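Local coordinates for protein member of s1p family of ribosomal proteins (Pyrococcus furiosus, PDB 5YH1) that binds manganese through its DHH domain and probably acts as a RecJ-like exonuclease on nucleic acids, at residues Ala225-Arg230 with Asp252-Ala257; Ala64-Tyr69 with Val259-Ala264; Ile218-Ala223 with Lys244-Asp249; Arg192-Leu197 with Ala233-Gln238. One frame throughout, in Å; residues are numbered along the deposited sequence.

Interaction 1. Residues Ala225-Arg230 with Asp252-Ala257; sequences AGTGDR and DLKKIA. With MN (manganese (II) ion), chain F.
Thr227 on helix 221-229 meets Leu253 and Lys254 on helix 250-267, and its side chain carries most of this contact. Thr227 CB stands 4.2 Å from Leu253 CB, and beyond it the two branches part. OG1, anti to its own carbonyl carbon (chi1 -58°), goes to the leucine and lies 3.5 Å from Leu253 CB. That touch on a carbon is packing; the hydroxyl's hydrogen bond goes one turn back, to the carbonyl oxygen of Ala223. The methyl goes to the lysine: Thr227 CG2 is 3.7 Å from Lys254 N and 3.8 Å from Lys254 CG. The short threonine thus straddles two successive residues, crossing each of their side chains at about a right angle. An alanine here would probably open a gap beside Leu253 and Lys254 and leave the Ala223 carbonyl without its hydroxyl partner. Next along, Gly228 brings bare backbone to the interface, with its CA 4.0 Å from Ala257 CB. The axes of the two short helical pieces approach to 8.8 Å and cross at -70°. Asp229 faces elsewhere and gives OD2 to the manganese at 2.2 Å, so the C-terminal part of this helix packs through Thr227 and Gly228 while also supplying a metal ligand; Arg230, with positive phi, follows in a Schellman motif. Around the crossing, Leu253 reaches on to Leu240 and Ala243 of helix 234-245, Thr227 also touches Phe236 of that helix, and Ala257 touches Thr66 at the start of helix 66-86.

Interaction 2. Residues Ala64-Tyr69 with Val259-Ala264; sequences ADTDGY and VIDHEA. With MN (manganese (II) ion), chain F.
Thr66 and Asp261 are joined through one carboxylate oxygen. Thr66 OG1 donates to Asp261 OD1 at 2.9 Å, coming from above the carboxylate plane, 59° out of it. Thr66 N adds a weak bond to the same Asp261 OD1, bent to 124° at the hydrogen, and water 3 links that oxygen, again weakly, to the carbonyl of Ala64. An alanine in place of Asp261 would probably leave the Thr66 hydroxyl and amide without this shared acceptor and loosen the hold on the helix start. Asp65 caps the same helix: its OD1 takes the Gly68 amide at 3.0 Å, met nearly along the C-O axis. This is the turn between strand 58-63 and helix 66-86 of the parallel-sheet DHH domain, an aspartate-rich loop that lies at the metal site. Asp67, its CG anti to the backbone N (chi1 -178°), turns from helix 250-267 and binds manganese through OD2 at 2.1 Å. Beside the polar cluster, Ile260 CB lies 3.6 Å from Thr66 OG1. Farther out, Tyr69 CE2 packs 3.7 Å from Ala264 CB, and the Tyr69 hydroxyl hydrogen-bonds Trp267 as well as water 4, which also donates to the Ala264 carbonyl. On helix 250-267, Glu263 forms a salt bridge to Arg150 of the second subunit.

Interaction 3. Residues Ile218-Ala223 with Lys244-Asp249; sequences IKHLPA and KEKGLD
His220 and Lys246 make the close part of this contact, where the turn leading into helix 221-229 meets the C-terminal end of helix 234-245. The lysine runs extended from CG onward and crosses the histidine side chain at about a right angle. Its CD makes an off-centre CH-pi contact, 4.1 Å from the His220 ring centroid and 29° off the ring normal. Lys246 NZ carries on to within 3.1 Å of His220 ND1, and it is hydrogen-bonded to the carbonyl oxygen of Asp216. Leu248 extends the packing on another part of the ring, with its CD1 4.0 Å from His220 CD2. The imidazole has further holds: NE2 is hydrogen-bonded to the Leu280 carbonyl, and Leu221 CD2 lies 3.7 Å above the His220 ring face turned away from Lys246 CD, toward the rim. Gly247, with positive phi, is the C-prime residue of the Schellman motif that closes helix 234-245, and the reversal sets Lys246 and Leu248 next to the histidine.

The outer side is looser. Lys219 NZ and Glu245 OE1 stay 4.3 Å apart, beyond a salt bridge, and water 5 spans them, accepting from Lys219 NZ at 2.8 Å and donating to Glu245 OE1. Lys219 has its direct salt bridge with Asp216 instead. The inner part therefore pairs apolar lysine methylenes and a leucine with a ring, while the Lys219 and Glu245 charges are bridged through water; the Lys246 ammonium, by contrast, lies close to the ring and would probably disfavour a positive charge on His220.

Interaction 4. Residues Arg192-Leu197 with Ala233-Gln238; sequences RGYYEL and APEFYQ
The loop ahead of helix 199-210, with Tyr194, Glu196 and Leu197, leans on the first turn of helix 234-245, whose N-cap residue is Ala233. Tyr194 to Leu197 form a type I turn, and Tyr194 and Glu235 reach toward each other tip to tip. Tyr194 OH donates to Glu235 OE2; the modelled 2.4 Å is very short, and its exact length is doubtful. The oxygen sits at the edge of the tyrosine ring, near its plane, while ring and carboxylate planes stand 59° apart. Glu235 is bent at chi2 (91°), which swings CD out of line with the rest of its chain. Its other oxygen, OE1, is hydrogen-bonded to Ser31.

Apolar contacts lie beside this bond. Glu196 CG lies 3.7 Å above one face of the Tyr194 ring, offset toward the rim, and packs 3.5 Å from Ala233 CB. Pro234 CD comes to 3.6 Å from Tyr194 OH. Farther along the loop, Leu197 CD1 lies 4.1 Å from Glu235 CG, their side chains crossing at about a right angle, and Val33 of helix 32-53 touches both residues. Between the touching residues, Tyr195 gives its carbonyl to ND1 of His163, a manganese ligand, so the loop that packs here also supplies a second-shell hydrogen bond to a metal ligand. Two hydroxyls, those of Tyr194 and Ser31, serve separate oxygens of Glu235, and its place in the first turn, near the helix N-terminus, would probably help stabilise a negative charge there.

Overall arrangement
Interactions 1 and 2 share helix 250-267 and the manganese: Asp229 OD2 of one and Asp67 OD2 of the other lie 2.9 Å apart on the metal. Asp137 and His163 complete the protein ligands, and waters 1 and 2 belong to both contacts. Their centres are about 10 Å apart. Interaction 3 sits at the far end of helix 221-229, about 11 Å from interaction 1 between centres, and meets it where Leu253 CD1 lies 4.0 Å from Ala223 CB. Interaction 4 uses the other end of helix 234-245; Phe236 CE1 packs 3.6 Å from Thr227 N of interaction 1 and also touches the Ala223 carbonyl of interaction 3.

Interaction 1. Residues Ala225-Arg230 with Asp252-Ala257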
# COMPACT_ATOMS: atom_id res chain seq x y z
N ALA A 225 -21.01 8.53 19.10
CA ALA A 225 -20.20 7.35 19.41
C ALA A 225 -21.06 6.18 19.86
O ALA A 225 -20.89 5.06 19.36
CB ALA A 225 -19.18 7.69 20.48
N GLY A 226 -21.99 6.45 20.78
CA GLY A 226 -22.93 5.42 21.27
C GLY A 226 -23.84 4.86 20.19
O GLY A 226 -24.18 3.68 20.21
N THR A 227 -24.23 5.71 19.25
CA THR A 227 -25.01 5.26 18.10
C THR A 227 -24.17 4.31 17.25
O THR A 227 -24.61 3.22 16.91
CB THR A 227 -25.51 6.45 17.25
OG1 THR A 227 -26.30 7.31 18.08
CG2 THR A 227 -26.33 5.97 16.07
N GLY A 228 -22.93 4.71 16.96
CA GLY A 228 -22.02 3.85 16.21
C GLY A 228 -21.84 2.47 16.81
O GLY A 228 -21.94 1.47 16.10
N ASP A 229 -21.61 2.42 18.12
CA ASP A 229 -21.40 1.16 18.84
C ASP A 229 -22.68 0.50 19.35
O ASP A 229 -22.61 -0.55 19.99
CB ASP A 229 -20.44 1.37 20.02
CG ASP A 229 -18.99 1.10 19.68
OD1 ASP A 229 -18.63 0.93 18.48
OD2 ASP A 229 -18.18 1.09 20.62
N ARG A 230 -23.84 1.11 19.09
CA ARG A 230 -25.14 0.55 19.48
C ARG A 230 -25.24 0.30 20.98
O ARG A 230 -25.67 -0.76 21.42
CB ARG A 230 -25.43 -0.74 18.70
CG ARG A 230 -25.51 -0.54 17.20
CD ARG A 230 -25.34 -1.85 16.46
NE ARG A 230 -25.57 -1.66 15.03
CZ ARG A 230 -26.40 -2.36 14.26
NH1 ARG A 230 -27.12 -3.37 14.75
NH2 ARG A 230 -26.52 -2.05 12.98
N ASP A 252 -30.81 11.15 12.55
CA ASP A 252 -29.66 11.94 12.15
C ASP A 252 -28.37 11.26 12.61
O ASP A 252 -27.40 11.15 11.85
CB ASP A 252 -29.70 13.34 12.75
CG ASP A 252 -30.86 14.19 12.24
OD1 ASP A 252 -31.27 14.03 11.07
OD2 ASP A 252 -31.36 15.03 13.02
N LEU A 253 -28.35 10.82 13.87
CA LEU A 253 -27.18 10.20 14.46
C LEU A 253 -26.81 8.92 13.72
O LEU A 253 -25.65 8.69 13.45
CB LEU A 253 -27.39 9.92 15.95
CG LEU A 253 -27.51 11.20 16.79
CD1 LEU A 253 -28.10 10.93 18.16
CD2 LEU A 253 -26.16 11.91 16.92
N LYS A 254 -27.81 8.11 13.39
CA LYS A 254 -27.59 6.89 12.62
C LYS A 254 -26.99 7.14 11.24
O LYS A 254 -26.12 6.38 10.80
CB LYS A 254 -28.89 6.10 12.49
CG LYS A 254 -29.24 5.36 13.76
CD LYS A 254 -30.56 4.63 13.65
CE LYS A 254 -30.74 3.66 14.81
NZ LYS A 254 -32.18 3.50 15.15
N LYS A 255 -27.47 8.19 10.57
CA LYS A 255 -26.96 8.57 9.26
C LYS A 255 -25.51 9.00 9.37
O LYS A 255 -24.68 8.60 8.54
CB LYS A 255 -27.76 9.74 8.68
CG LYS A 255 -29.18 9.43 8.22
CD LYS A 255 -29.80 10.73 7.71
CE LYS A 255 -31.01 10.53 6.83
NZ LYS A 255 -32.04 9.72 7.52
N ILE A 256 -25.21 9.82 10.37
CA ILE A 256 -23.84 10.26 10.65
C ILE A 256 -22.91 9.06 10.88
O ILE A 256 -21.83 8.99 10.29
CB ILE A 256 -23.77 11.24 11.84
CG1 ILE A 256 -24.36 12.59 11.42
CG2 ILE A 256 -22.33 11.44 12.31
CD1 ILE A 256 -24.61 13.55 12.56
N ALA A 257 -23.33 8.12 11.73
CA ALA A 257 -22.51 6.93 11.98
C ALA A 257 -22.27 6.13 10.69
O ALA A 257 -21.14 5.67 10.45
CB ALA A 257 -23.14 6.04 13.04
MN MN F . -15.95 1.16 20.55
O HOH W 1 -15.70 1.16 18.40
O HOH W 2 -16.14 -1.02 20.13

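Interaction 2. Residues Ala64-Tyr69 with Val259-Ala264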
# COMPACT_ATOMS: atom_id res chain seq x y z
N ALA A 64 -10.58 2.43 13.84
CA ALA A 64 -11.08 3.16 12.68
C ALA A 64 -12.58 2.94 12.44
O ALA A 64 -13.00 2.63 11.33
CB ALA A 64 -10.30 2.76 11.43
N ASP A 65 -13.40 3.10 13.49
CA ASP A 65 -14.84 3.09 13.32
C ASP A 65 -15.45 4.32 13.98
O ASP A 65 -14.73 5.18 14.50
CB ASP A 65 -15.46 1.78 13.81
CG ASP A 65 -15.34 1.57 15.31
OD1 ASP A 65 -14.75 2.40 16.03
OD2 ASP A 65 -15.81 0.52 15.76
N THR A 66 -16.78 4.43 13.93
CA THR A 66 -17.45 5.63 14.38
C THR A 66 -17.07 5.99 15.81
O THR A 66 -16.69 7.12 16.09
CB THR A 66 -18.98 5.52 14.20
OG1 THR A 66 -19.30 5.57 12.80
CG2 THR A 66 -19.70 6.67 14.90
N ASP A 67 -17.14 5.01 16.71
CA ASP A 67 -16.83 5.23 18.13
C ASP A 67 -15.37 5.67 18.30
O ASP A 67 -15.08 6.64 19.01
CB ASP A 67 -17.11 3.95 18.93
CG ASP A 67 -16.87 4.10 20.43
OD1 ASP A 67 -17.33 5.10 21.02
OD2 ASP A 67 -16.23 3.20 21.02
N GLY A 68 -14.46 4.98 17.61
CA GLY A 68 -13.04 5.33 17.66
C GLY A 68 -12.68 6.69 17.08
O GLY A 68 -11.94 7.44 17.70
N TYR A 69 -13.21 7.00 15.89
CA TYR A 69 -12.98 8.32 15.29
C TYR A 69 -13.54 9.39 16.21
O TYR A 69 -12.89 10.41 16.48
CB TYR A 69 -13.63 8.44 13.89
CG TYR A 69 -12.71 8.01 12.77
CD1 TYR A 69 -11.82 8.91 12.20
CD2 TYR A 69 -12.72 6.72 12.28
CE1 TYR A 69 -10.96 8.52 11.18
CE2 TYR A 69 -11.87 6.32 11.25
CZ TYR A 69 -10.99 7.22 10.71
OH TYR A 69 -10.15 6.83 9.70
N VAL A 259 -22.37 7.21 7.61
CA VAL A 259 -21.50 8.00 6.76
C VAL A 259 -20.03 7.87 7.18
O VAL A 259 -19.16 7.68 6.33
CB VAL A 259 -21.92 9.48 6.72
CG1 VAL A 259 -20.85 10.34 6.08
CG2 VAL A 259 -23.23 9.63 5.95
N ILE A 260 -19.75 7.96 8.48
CA ILE A 260 -18.37 7.84 8.97
C ILE A 260 -17.76 6.49 8.60
O ILE A 260 -16.64 6.44 8.06
CB ILE A 260 -18.27 8.07 10.48
CG1 ILE A 260 -18.56 9.54 10.81
CG2 ILE A 260 -16.88 7.68 10.99
CD1 ILE A 260 -18.86 9.80 12.27
N ASP A 261 -18.48 5.41 8.86
CA ASP A 261 -17.98 4.06 8.60
C ASP A 261 -17.77 3.81 7.09
O ASP A 261 -16.88 3.06 6.71
CB ASP A 261 -18.92 2.99 9.18
CG ASP A 261 -18.97 3.00 10.71
OD1 ASP A 261 -18.01 3.46 11.37
OD2 ASP A 261 -19.97 2.53 11.27
N HIS A 262 -18.59 4.46 6.26
CA HIS A 262 -18.46 4.35 4.81
C HIS A 262 -17.24 5.13 4.33
O HIS A 262 -16.34 4.56 3.72
CB HIS A 262 -19.74 4.86 4.13
CG HIS A 262 -19.68 4.87 2.63
ND1 HIS A 262 -19.19 5.94 1.92
CD2 HIS A 262 -20.07 3.95 1.72
CE1 HIS A 262 -19.27 5.68 0.63
NE2 HIS A 262 -19.80 4.47 0.48
N GLU A 263 -17.18 6.42 4.64
CA GLU A 263 -16.04 7.23 4.24
C GLU A 263 -14.70 6.67 4.77
O GLU A 263 -13.71 6.65 4.03
CB GLU A 263 -16.21 8.70 4.66
CG GLU A 263 -17.42 9.40 4.06
CD GLU A 263 -17.48 9.33 2.53
OE1 GLU A 263 -18.14 8.42 1.99
OE2 GLU A 263 -16.87 10.20 1.87
N ALA A 264 -14.68 6.21 6.02
CA ALA A 264 -13.43 5.70 6.60
C ALA A 264 -12.94 4.42 5.93
O ALA A 264 -11.75 4.14 5.91
CB ALA A 264 -13.58 5.48 8.10
MN MN F . -15.95 1.16 20.55
O HOH W 3 -15.88 1.41 10.58
O HOH W 1 -15.70 1.16 18.40
O HOH W 4 -10.03 4.54 8.48
O HOH W 2 -16.14 -1.02 20.13

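Interaction 3. Residues Ile218-Ala223 with Lys244-Asp249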
# COMPACT_ATOMS: atom_id res chain seq x y z
N ILE A 218 -18.06 19.82 21.96
CA ILE A 218 -17.99 18.35 21.84
C ILE A 218 -19.01 17.55 22.65
O ILE A 218 -19.03 16.33 22.55
CB ILE A 218 -16.59 17.82 22.21
CG1 ILE A 218 -16.31 17.95 23.71
CG2 ILE A 218 -15.51 18.53 21.42
CD1 ILE A 218 -15.03 17.28 24.14
N LYS A 219 -19.86 18.21 23.44
CA LYS A 219 -20.73 17.47 24.37
C LYS A 219 -21.77 16.57 23.69
O LYS A 219 -22.33 15.68 24.34
CB LYS A 219 -21.41 18.40 25.38
CG LYS A 219 -22.31 19.46 24.77
CD LYS A 219 -22.68 20.48 25.82
CE LYS A 219 -23.59 21.55 25.24
NZ LYS A 219 -23.83 22.59 26.27
N HIS A 220 -22.01 16.78 22.40
CA HIS A 220 -22.86 15.89 21.59
C HIS A 220 -22.15 14.66 20.99
O HIS A 220 -22.81 13.75 20.45
CB HIS A 220 -23.52 16.69 20.46
CG HIS A 220 -22.57 17.07 19.37
ND1 HIS A 220 -21.61 18.06 19.53
CD2 HIS A 220 -22.41 16.59 18.12
CE1 HIS A 220 -20.92 18.17 18.41
NE2 HIS A 220 -21.39 17.30 17.54
N LEU A 221 -20.82 14.62 21.06
CA LEU A 221 -20.05 13.51 20.45
C LEU A 221 -20.38 12.15 21.03
O LEU A 221 -20.48 11.17 20.29
CB LEU A 221 -18.54 13.78 20.53
CG LEU A 221 -18.04 14.99 19.72
CD1 LEU A 221 -16.52 15.02 19.71
CD2 LEU A 221 -18.57 14.98 18.30
N PRO A 222 -20.57 12.07 22.36
CA PRO A 222 -20.94 10.78 22.95
C PRO A 222 -22.21 10.14 22.36
O PRO A 222 -22.29 8.91 22.28
CB PRO A 222 -21.14 11.12 24.43
CG PRO A 222 -20.24 12.29 24.67
CD PRO A 222 -20.26 13.08 23.39
N ALA A 223 -23.18 10.95 21.96
CA ALA A 223 -24.37 10.44 21.29
C ALA A 223 -24.05 9.80 19.95
O ALA A 223 -24.62 8.76 19.61
CB ALA A 223 -25.39 11.56 21.10
N LYS A 244 -29.78 16.26 20.82
CA LYS A 244 -31.08 16.89 20.55
C LYS A 244 -31.03 18.42 20.61
O LYS A 244 -31.57 19.08 19.73
CB LYS A 244 -32.16 16.33 21.48
CG LYS A 244 -32.95 15.22 20.80
CD LYS A 244 -32.98 13.92 21.56
CE LYS A 244 -33.45 12.83 20.62
NZ LYS A 244 -33.76 11.56 21.30
N GLU A 245 -30.34 18.96 21.62
CA GLU A 245 -30.16 20.41 21.74
C GLU A 245 -29.55 21.03 20.49
O GLU A 245 -29.83 22.18 20.20
CB GLU A 245 -29.26 20.75 22.94
CG GLU A 245 -29.91 20.59 24.30
CD GLU A 245 -28.92 20.65 25.46
OE1 GLU A 245 -27.80 21.20 25.30
OE2 GLU A 245 -29.27 20.12 26.54
N LYS A 246 -28.70 20.28 19.78
CA LYS A 246 -28.09 20.78 18.54
C LYS A 246 -28.86 20.40 17.28
O LYS A 246 -28.37 20.62 16.18
CB LYS A 246 -26.64 20.31 18.42
CG LYS A 246 -25.75 20.83 19.53
CD LYS A 246 -24.26 20.68 19.23
CE LYS A 246 -23.45 20.86 20.50
NZ LYS A 246 -21.99 21.02 20.27
N GLY A 247 -30.05 19.82 17.43
CA GLY A 247 -30.92 19.52 16.29
C GLY A 247 -30.69 18.15 15.69
O GLY A 247 -31.18 17.86 14.60
N LEU A 248 -29.95 17.29 16.38
CA LEU A 248 -29.69 15.94 15.89
C LEU A 248 -30.60 14.95 16.60
O LEU A 248 -30.44 14.69 17.79
CB LEU A 248 -28.23 15.56 16.14
CG LEU A 248 -27.17 16.41 15.45
CD1 LEU A 248 -25.79 16.04 15.96
CD2 LEU A 248 -27.25 16.24 13.94
N ASP A 249 -31.55 14.39 15.87
CA ASP A 249 -32.38 13.33 16.43
C ASP A 249 -31.69 11.98 16.21
O ASP A 249 -30.57 11.92 15.69
CB ASP A 249 -33.81 13.37 15.87
CG ASP A 249 -33.89 13.03 14.40
OD1 ASP A 249 -33.04 12.28 13.90
OD2 ASP A 249 -34.83 13.52 13.75
O HOH W 5 -26.11 21.46 27.47

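Interaction 4. Residues Arg192-Leu197 with Ala233-Gln238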
# COMPACT_ATOMS: atom_id res chain seq x y z
N ARG A 192 -17.37 -5.21 35.67
CA ARG A 192 -17.10 -6.19 34.63
C ARG A 192 -18.25 -6.28 33.65
O ARG A 192 -19.40 -6.28 34.06
CB ARG A 192 -16.87 -7.58 35.23
CG ARG A 192 -15.65 -7.70 36.12
CD ARG A 192 -14.38 -8.02 35.35
NE ARG A 192 -13.37 -8.53 36.28
CZ ARG A 192 -12.68 -7.79 37.15
NH1 ARG A 192 -12.85 -6.47 37.22
NH2 ARG A 192 -11.80 -8.38 37.95
N GLY A 193 -17.94 -6.39 32.37
CA GLY A 193 -18.95 -6.55 31.33
C GLY A 193 -19.60 -5.27 30.84
O GLY A 193 -20.39 -5.33 29.91
N TYR A 194 -19.27 -4.12 31.42
CA TYR A 194 -19.95 -2.87 31.04
C TYR A 194 -19.36 -2.22 29.78
O TYR A 194 -18.93 -1.05 29.78
CB TYR A 194 -19.96 -1.89 32.22
CG TYR A 194 -21.10 -0.90 32.20
CD1 TYR A 194 -22.42 -1.31 32.38
CD2 TYR A 194 -20.86 0.46 32.03
CE1 TYR A 194 -23.47 -0.40 32.38
CE2 TYR A 194 -21.91 1.38 32.03
CZ TYR A 194 -23.21 0.94 32.21
OH TYR A 194 -24.25 1.85 32.21
N TYR A 195 -19.40 -2.98 28.69
CA TYR A 195 -18.96 -2.54 27.36
C TYR A 195 -19.73 -1.33 26.84
O TYR A 195 -19.23 -0.58 26.00
CB TYR A 195 -19.15 -3.71 26.37
CG TYR A 195 -18.91 -3.38 24.91
CD1 TYR A 195 -17.63 -3.42 24.37
CD2 TYR A 195 -19.97 -3.03 24.06
CE1 TYR A 195 -17.40 -3.12 23.03
CE2 TYR A 195 -19.75 -2.73 22.72
CZ TYR A 195 -18.46 -2.79 22.21
OH TYR A 195 -18.21 -2.50 20.88
N GLU A 196 -20.95 -1.14 27.32
CA GLU A 196 -21.86 -0.16 26.76
C GLU A 196 -21.48 1.29 27.07
O GLU A 196 -22.04 2.21 26.49
CB GLU A 196 -23.30 -0.45 27.17
CG GLU A 196 -23.53 -0.57 28.67
CD GLU A 196 -23.58 -2.01 29.14
OE1 GLU A 196 -24.62 -2.39 29.75
OE2 GLU A 196 -22.61 -2.78 28.91
N LEU A 197 -20.54 1.50 27.99
CA LEU A 197 -19.92 2.82 28.14
C LEU A 197 -18.72 2.87 27.18
O LEU A 197 -17.64 2.33 27.47
CB LEU A 197 -19.49 3.06 29.59
CG LEU A 197 -19.00 4.46 29.94
CD1 LEU A 197 -20.08 5.51 29.76
CD2 LEU A 197 -18.47 4.46 31.36
N ALA A 233 -26.74 1.79 27.08
CA ALA A 233 -26.42 2.19 28.45
C ALA A 233 -27.32 3.33 28.92
O ALA A 233 -27.63 4.22 28.14
CB ALA A 233 -24.97 2.63 28.55
N PRO A 234 -27.70 3.34 30.21
CA PRO A 234 -28.38 4.49 30.78
C PRO A 234 -27.65 5.81 30.55
O PRO A 234 -28.28 6.84 30.35
CB PRO A 234 -28.43 4.16 32.27
CG PRO A 234 -28.50 2.68 32.30
CD PRO A 234 -27.63 2.22 31.16
N GLU A 235 -26.31 5.77 30.55
CA GLU A 235 -25.51 6.95 30.21
C GLU A 235 -25.81 7.44 28.80
O GLU A 235 -25.82 8.65 28.56
CB GLU A 235 -24.01 6.65 30.33
CG GLU A 235 -23.51 6.42 31.76
CD GLU A 235 -23.54 4.98 32.20
OE1 GLU A 235 -22.88 4.68 33.21
OE2 GLU A 235 -24.20 4.13 31.58
N PHE A 236 -26.03 6.51 27.87
CA PHE A 236 -26.22 6.86 26.45
C PHE A 236 -27.51 7.68 26.30
O PHE A 236 -27.53 8.71 25.62
CB PHE A 236 -26.26 5.58 25.59
CG PHE A 236 -26.70 5.79 24.16
CD1 PHE A 236 -25.97 6.61 23.30
CD2 PHE A 236 -27.82 5.14 23.66
CE1 PHE A 236 -26.36 6.78 21.98
CE2 PHE A 236 -28.22 5.31 22.34
CZ PHE A 236 -27.49 6.14 21.50
N TYR A 237 -28.55 7.23 26.98
CA TYR A 237 -29.86 7.87 26.85
C TYR A 237 -29.84 9.28 27.42
O TYR A 237 -30.56 10.13 26.94
CB TYR A 237 -30.96 6.97 27.43
CG TYR A 237 -31.04 5.66 26.67
CD1 TYR A 237 -31.47 5.64 25.34
CD2 TYR A 237 -30.65 4.47 27.25
CE1 TYR A 237 -31.52 4.45 24.62
CE2 TYR A 237 -30.70 3.27 26.53
CZ TYR A 237 -31.14 3.27 25.22
OH TYR A 237 -31.20 2.09 24.51
N GLN A 238 -28.96 9.54 28.39
CA GLN A 238 -28.69 10.91 28.82
C GLN A 238 -27.87 11.68 27.79
O GLN A 238 -28.16 12.84 27.48
CB GLN A 238 -27.96 10.93 30.16
CG GLN A 238 -28.73 10.33 31.33
CD GLN A 238 -27.89 10.27 32.60
OE1 GLN A 238 -27.57 11.30 33.20
NE2 GLN A 238 -27.50 9.07 33.00